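Local structure of shikimate dehydrogenase (NADP(+)) (Thermus thermophilus, 2D5C) at residues 193-203 / 214-225. The protein catalyses the reversible NADPH-linked reduction of 3-dehydroshikimate to shikimate, a step of the chorismate pathway that leads to the aromatic amino acids. Residues are numbered along the deposited sequence; the frame is centred on the assembly and turned at random.
With SO4 (sulfate ion), chain C.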
loop_
_atom_site.group_PDB
_atom_site.type_symbol
_atom_site.label_atom_id
_atom_site.label_comp_id
_atom_site.label_asym_id
_atom_site.label_seq_id
_atom_site.Cartn_x
_atom_site.Cartn_y
_atom_site.Cartn_z
ATOM N N ALA A 193 -11.611 10.816 41.791
ATOM C CA ALA A 193 -10.613 10.010 42.505
ATOM C C ALA A 193 -11.171 8.790 43.248
ATOM O O ALA A 193 -10.553 7.715 43.245
ATOM C CB ALA A 193 -9.836 10.899 43.484
ATOM N N GLU A 194 -12.330 8.950 43.881
ATOM C CA GLU A 194 -12.951 7.857 44.629
ATOM C C GLU A 194 -13.497 6.713 43.771
ATOM O O GLU A 194 -13.939 5.695 44.316
ATOM C CB GLU A 194 -14.078 8.390 45.524
ATOM C CG GLU A 194 -15.201 9.116 44.783
ATOM C CD GLU A 194 -16.419 9.373 45.670
ATOM O OE1 GLU A 194 -16.255 9.433 46.909
ATOM O OE2 GLU A 194 -17.538 9.524 45.130
ATOM N N LEU A 195 -13.484 6.866 42.443
ATOM C CA LEU A 195 -13.988 5.799 41.574
ATOM C C LEU A 195 -12.866 4.925 41.012
ATOM O O LEU A 195 -13.120 3.945 40.300
ATOM C CB LEU A 195 -14.834 6.378 40.433
ATOM C CG LEU A 195 -16.142 7.059 40.869
ATOM C CD1 LEU A 195 -16.981 7.393 39.632
ATOM C CD2 LEU A 195 -16.922 6.150 41.801
ATOM N N PHE A 196 -11.625 5.272 41.331
ATOM C CA PHE A 196 -10.495 4.464 40.871
ATOM C C PHE A 196 -10.446 3.147 41.649
ATOM O O PHE A 196 -10.855 3.095 42.814
ATOM C CB PHE A 196 -9.151 5.173 41.113
ATOM C CG PHE A 196 -8.810 6.238 40.094
ATOM C CD1 PHE A 196 -9.441 7.478 40.119
ATOM C CD2 PHE A 196 -7.846 6.001 39.117
ATOM C CE1 PHE A 196 -9.115 8.468 39.187
ATOM C CE2 PHE A 196 -7.509 6.987 38.174
ATOM C CZ PHE A 196 -8.143 8.219 38.212
ATOM N N PRO A 197 -9.959 2.064 41.015
ATOM C CA PRO A 197 -9.866 0.776 41.712
ATOM C C PRO A 197 -8.654 0.866 42.659
ATOM O O PRO A 197 -7.757 1.671 42.414
ATOM C CB PRO A 197 -9.642 -0.204 40.572
ATOM C CG PRO A 197 -8.748 0.590 39.636
ATOM C CD PRO A 197 -9.528 1.927 39.612
ATOM N N GLU A 198 -8.636 0.082 43.743
ATOM C CA GLU A 198 -7.509 0.133 44.693
ATOM C C GLU A 198 -6.328 -0.725 44.207
ATOM O O GLU A 198 -5.257 -0.739 44.821
ATOM C CB GLU A 198 -7.938 -0.311 46.107
ATOM C CG GLU A 198 -9.057 0.491 46.802
ATOM C CD GLU A 198 -8.641 1.871 47.298
ATOM O OE1 GLU A 198 -7.481 2.064 47.751
ATOM O OE2 GLU A 198 -9.522 2.755 47.248
ATOM N N GLU A 199 -6.530 -1.446 43.104
ATOM C CA GLU A 199 -5.467 -2.271 42.528
ATOM C C GLU A 199 -5.651 -2.475 41.026
ATOM O O GLU A 199 -6.773 -2.504 40.524
ATOM C CB GLU A 199 -5.402 -3.638 43.213
ATOM C CG GLU A 199 -6.484 -4.611 42.762
ATOM C CD GLU A 199 -6.176 -6.050 43.154
ATOM O OE1 GLU A 199 -6.518 -6.447 44.285
ATOM O OE2 GLU A 199 -5.590 -6.786 42.329
ATOM N N GLY A 200 -4.539 -2.620 40.317
ATOM C CA GLY A 200 -4.592 -2.817 38.883
ATOM C C GLY A 200 -3.663 -1.888 38.122
ATOM O O GLY A 200 -2.602 -1.516 38.627
ATOM N N ALA A 201 -4.061 -1.512 36.904
ATOM C CA ALA A 201 -3.254 -0.636 36.063
ATOM C C ALA A 201 -4.105 0.423 35.337
ATOM O O ALA A 201 -5.322 0.262 35.176
ATOM C CB ALA A 201 -2.473 -1.468 35.034
ATOM N N ALA A 202 -3.457 1.506 34.917
ATOM C CA ALA A 202 -4.137 2.585 34.202
ATOM C C ALA A 202 -3.262 3.096 33.066
ATOM O O ALA A 202 -2.037 3.188 33.195
ATOM C CB ALA A 202 -4.476 3.730 35.157
ATOM N N VAL A 203 -3.897 3.410 31.942
ATOM C CA VAL A 203 -3.192 3.918 30.773
ATOM C C VAL A 203 -3.939 5.140 30.268
ATOM O O VAL A 203 -5.171 5.138 30.239
ATOM C CB VAL A 203 -3.149 2.861 29.645
ATOM C CG1 VAL A 203 -2.383 3.406 28.450
ATOM C CG2 VAL A 203 -2.498 1.568 30.173
ATOM N N PHE A 214 -5.312 12.387 35.654
ATOM C CA PHE A 214 -5.752 10.982 35.685
ATOM C C PHE A 214 -4.599 10.023 36.051
ATOM O O PHE A 214 -4.746 9.142 36.909
ATOM C CB PHE A 214 -6.318 10.614 34.301
ATOM C CG PHE A 214 -6.665 9.153 34.125
ATOM C CD1 PHE A 214 -7.904 8.661 34.524
ATOM C CD2 PHE A 214 -5.780 8.291 33.495
ATOM C CE1 PHE A 214 -8.258 7.327 34.285
ATOM C CE2 PHE A 214 -6.124 6.947 33.250
ATOM C CZ PHE A 214 -7.367 6.471 33.645
ATOM N N LEU A 215 -3.461 10.178 35.390
ATOM C CA LEU A 215 -2.334 9.289 35.661
ATOM C C LEU A 215 -1.740 9.520 37.040
ATOM O O LEU A 215 -1.335 8.574 37.706
ATOM C CB LEU A 215 -1.235 9.444 34.605
ATOM C CG LEU A 215 -1.508 8.778 33.248
ATOM C CD1 LEU A 215 -0.364 9.101 32.301
ATOM C CD2 LEU A 215 -1.652 7.264 33.418
ATOM N N ARG A 216 -1.672 10.778 37.457
ATOM C CA ARG A 216 -1.138 11.081 38.778
ATOM C C ARG A 216 -2.063 10.499 39.841
ATOM O O ARG A 216 -1.607 10.002 40.865
ATOM C CB ARG A 216 -0.979 12.598 38.953
ATOM C CG ARG A 216 0.162 13.196 38.135
ATOM C CD ARG A 216 0.065 14.723 38.078
ATOM N NE ARG A 216 1.161 15.351 37.344
ATOM C CZ ARG A 216 2.357 15.630 37.868
ATOM N NH1 ARG A 216 2.619 15.330 39.133
ATOM N NH2 ARG A 216 3.287 16.233 37.138
ATOM N N GLU A 217 -3.369 10.548 39.599
ATOM C CA GLU A 217 -4.321 9.988 40.551
ATOM C C GLU A 217 -4.154 8.475 40.606
ATOM O O GLU A 217 -4.165 7.872 41.683
ATOM C CB GLU A 217 -5.755 10.304 40.126
ATOM C CG GLU A 217 -6.151 11.739 40.361
ATOM C CD GLU A 217 -7.513 12.053 39.763
ATOM O OE1 GLU A 217 -7.752 11.626 38.619
ATOM O OE2 GLU A 217 -8.333 12.722 40.427
ATOM N N ALA A 218 -4.019 7.866 39.434
ATOM C CA ALA A 218 -3.872 6.417 39.356
ATOM C C ALA A 218 -2.591 5.964 40.057
ATOM O O ALA A 218 -2.600 4.991 40.817
ATOM C CB ALA A 218 -3.861 5.968 37.896
ATOM N N LYS A 219 -1.490 6.661 39.805
ATOM C CA LYS A 219 -0.239 6.268 40.437
ATOM C C LYS A 219 -0.341 6.404 41.963
ATOM O O LYS A 219 0.048 5.499 42.702
ATOM C CB LYS A 219 0.915 7.103 39.880
ATOM C CG LYS A 219 2.275 6.706 40.403
ATOM C CD LYS A 219 3.387 7.184 39.472
ATOM C CE LYS A 219 3.400 8.692 39.325
ATOM N NZ LYS A 219 4.473 9.139 38.391
ATOM N N ALA A 220 -0.894 7.518 42.436
ATOM C CA ALA A 220 -1.045 7.732 43.880
ATOM C C ALA A 220 -2.000 6.740 44.547
ATOM O O ALA A 220 -1.916 6.494 45.769
ATOM C CB ALA A 220 -1.524 9.164 44.144
ATOM N N LYS A 221 -2.900 6.172 43.746
ATOM C CA LYS A 221 -3.902 5.218 44.213
ATOM C C LYS A 221 -3.342 3.810 44.373
ATOM O O LYS A 221 -3.996 2.933 44.934
ATOM C CB LYS A 221 -5.071 5.162 43.227
ATOM C CG LYS A 221 -6.302 4.443 43.744
ATOM C CD LYS A 221 -7.030 5.292 44.774
ATOM C CE LYS A 221 -7.475 6.616 44.166
ATOM N NZ LYS A 221 -8.049 7.549 45.172
ATOM N N GLY A 222 -2.138 3.589 43.867
ATOM C CA GLY A 222 -1.544 2.273 43.966
ATOM C C GLY A 222 -1.778 1.437 42.726
ATOM O O GLY A 222 -1.889 0.213 42.820
ATOM N N LEU A 223 -1.875 2.091 41.566
ATOM C CA LEU A 223 -2.068 1.389 40.303
ATOM C C LEU A 223 -0.805 1.507 39.466
ATOM O O LEU A 223 -0.077 2.498 39.556
ATOM C CB LEU A 223 -3.240 1.990 39.495
ATOM C CG LEU A 223 -4.610 2.085 40.166
ATOM C CD1 LEU A 223 -5.610 2.581 39.123
ATOM C CD2 LEU A 223 -5.045 0.749 40.721
ATOM N N LYS A 224 -0.542 0.495 38.646
ATOM C CA LYS A 224 0.613 0.523 37.759
ATOM C C LYS A 224 0.165 1.439 36.613
ATOM O O LYS A 224 -0.988 1.362 36.192
ATOM C CB LYS A 224 0.905 -0.888 37.232
ATOM C CG LYS A 224 2.226 -1.005 36.493
ATOM C CD LYS A 224 2.448 -2.427 35.984
ATOM C CE LYS A 224 3.783 -2.558 35.265
ATOM N NZ LYS A 224 4.927 -2.231 36.158
ATOM N N VAL A 225 1.045 2.296 36.108
ATOM C CA VAL A 225 0.624 3.213 35.047
ATOM C C VAL A 225 1.515 3.287 33.820
ATOM O O VAL A 225 2.691 2.932 33.858
ATOM C CB VAL A 225 0.480 4.681 35.575
ATOM C CG1 VAL A 225 -0.550 4.752 36.687
ATOM C CG2 VAL A 225 1.836 5.208 36.044
HETATM S S SO4 C . -12.571 14.657 42.174
HETATM O O1 SO4 C . -11.502 13.448 42.351
HETATM O O2 SO4 C . -13.825 14.115 42.640
HETATM O O3 SO4 C . -12.180 15.704 42.858
HETATM O O4 SO4 C . -12.633 14.832 40.749
HETATM O O HOH W 1 -2.803 -0.937 45.308
HETATM O O HOH W 2 -3.269 0.718 46.716
#
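Ala193 offers its carbonyl to Lys221, whose NZ lies 3.2 Å from Ala193 O and well above the carbonyl plane; the backbone NH of Phe196 comes to the same oxygen from the opposite face. The lysine chain, bent at chi2 and chi3 (74° and 60°), curls over Phe196 CB, so its methylenes pack on the base of that side chain while the ammonium reaches the 3-10 turn. An alanine in place of Lys221 would probably leave Ala193 O without its second donor and uncover Phe196 CB. The N-H of Ala193 binds a sulfate ion, probably taken up from the crystallisation liquor.

The Phe196 ring is wedged against helix 214-220. Its CE2 meets Ala218 CB at 3.8 Å, its plane is tilted 43° from that of Phe214, and Leu223 CD1 lies at its edge. Glu217 crosses the ring at about a right angle, its OE1 close to CE1 and CZ but hydrogen-bonded to Ser189. Pro197 CG touches Leu223 CD1, whereas the other methyl, CD2, presses on Pro197 O and on the carbonyl carbon of Glu199 (each 3.3 Å). Water bridges the Glu198 carbonyl to that of Lys221 or Gly222, at two sites too close together to be filled at once. Gly222, with positive phi, ends the helix in a Schellman motif.

From Gly200 on, the two segments pair as parallel strands: Lys224 N donates to Gly200 O (2.9 Å), and Lys224 O accepts from Ala202 N (2.8 Å). Ala202 CB, turned to the helix side, fits against Ala218 CB at 3.6 Å, and Phe214 CE2 approaches Val203 O. Strand 201-204, helix 213-220 and edge strand 224-226 thus form a beta-alpha-beta crossover, the last unit of the parallel sheet in the Rossmann-type NADP-binding domain.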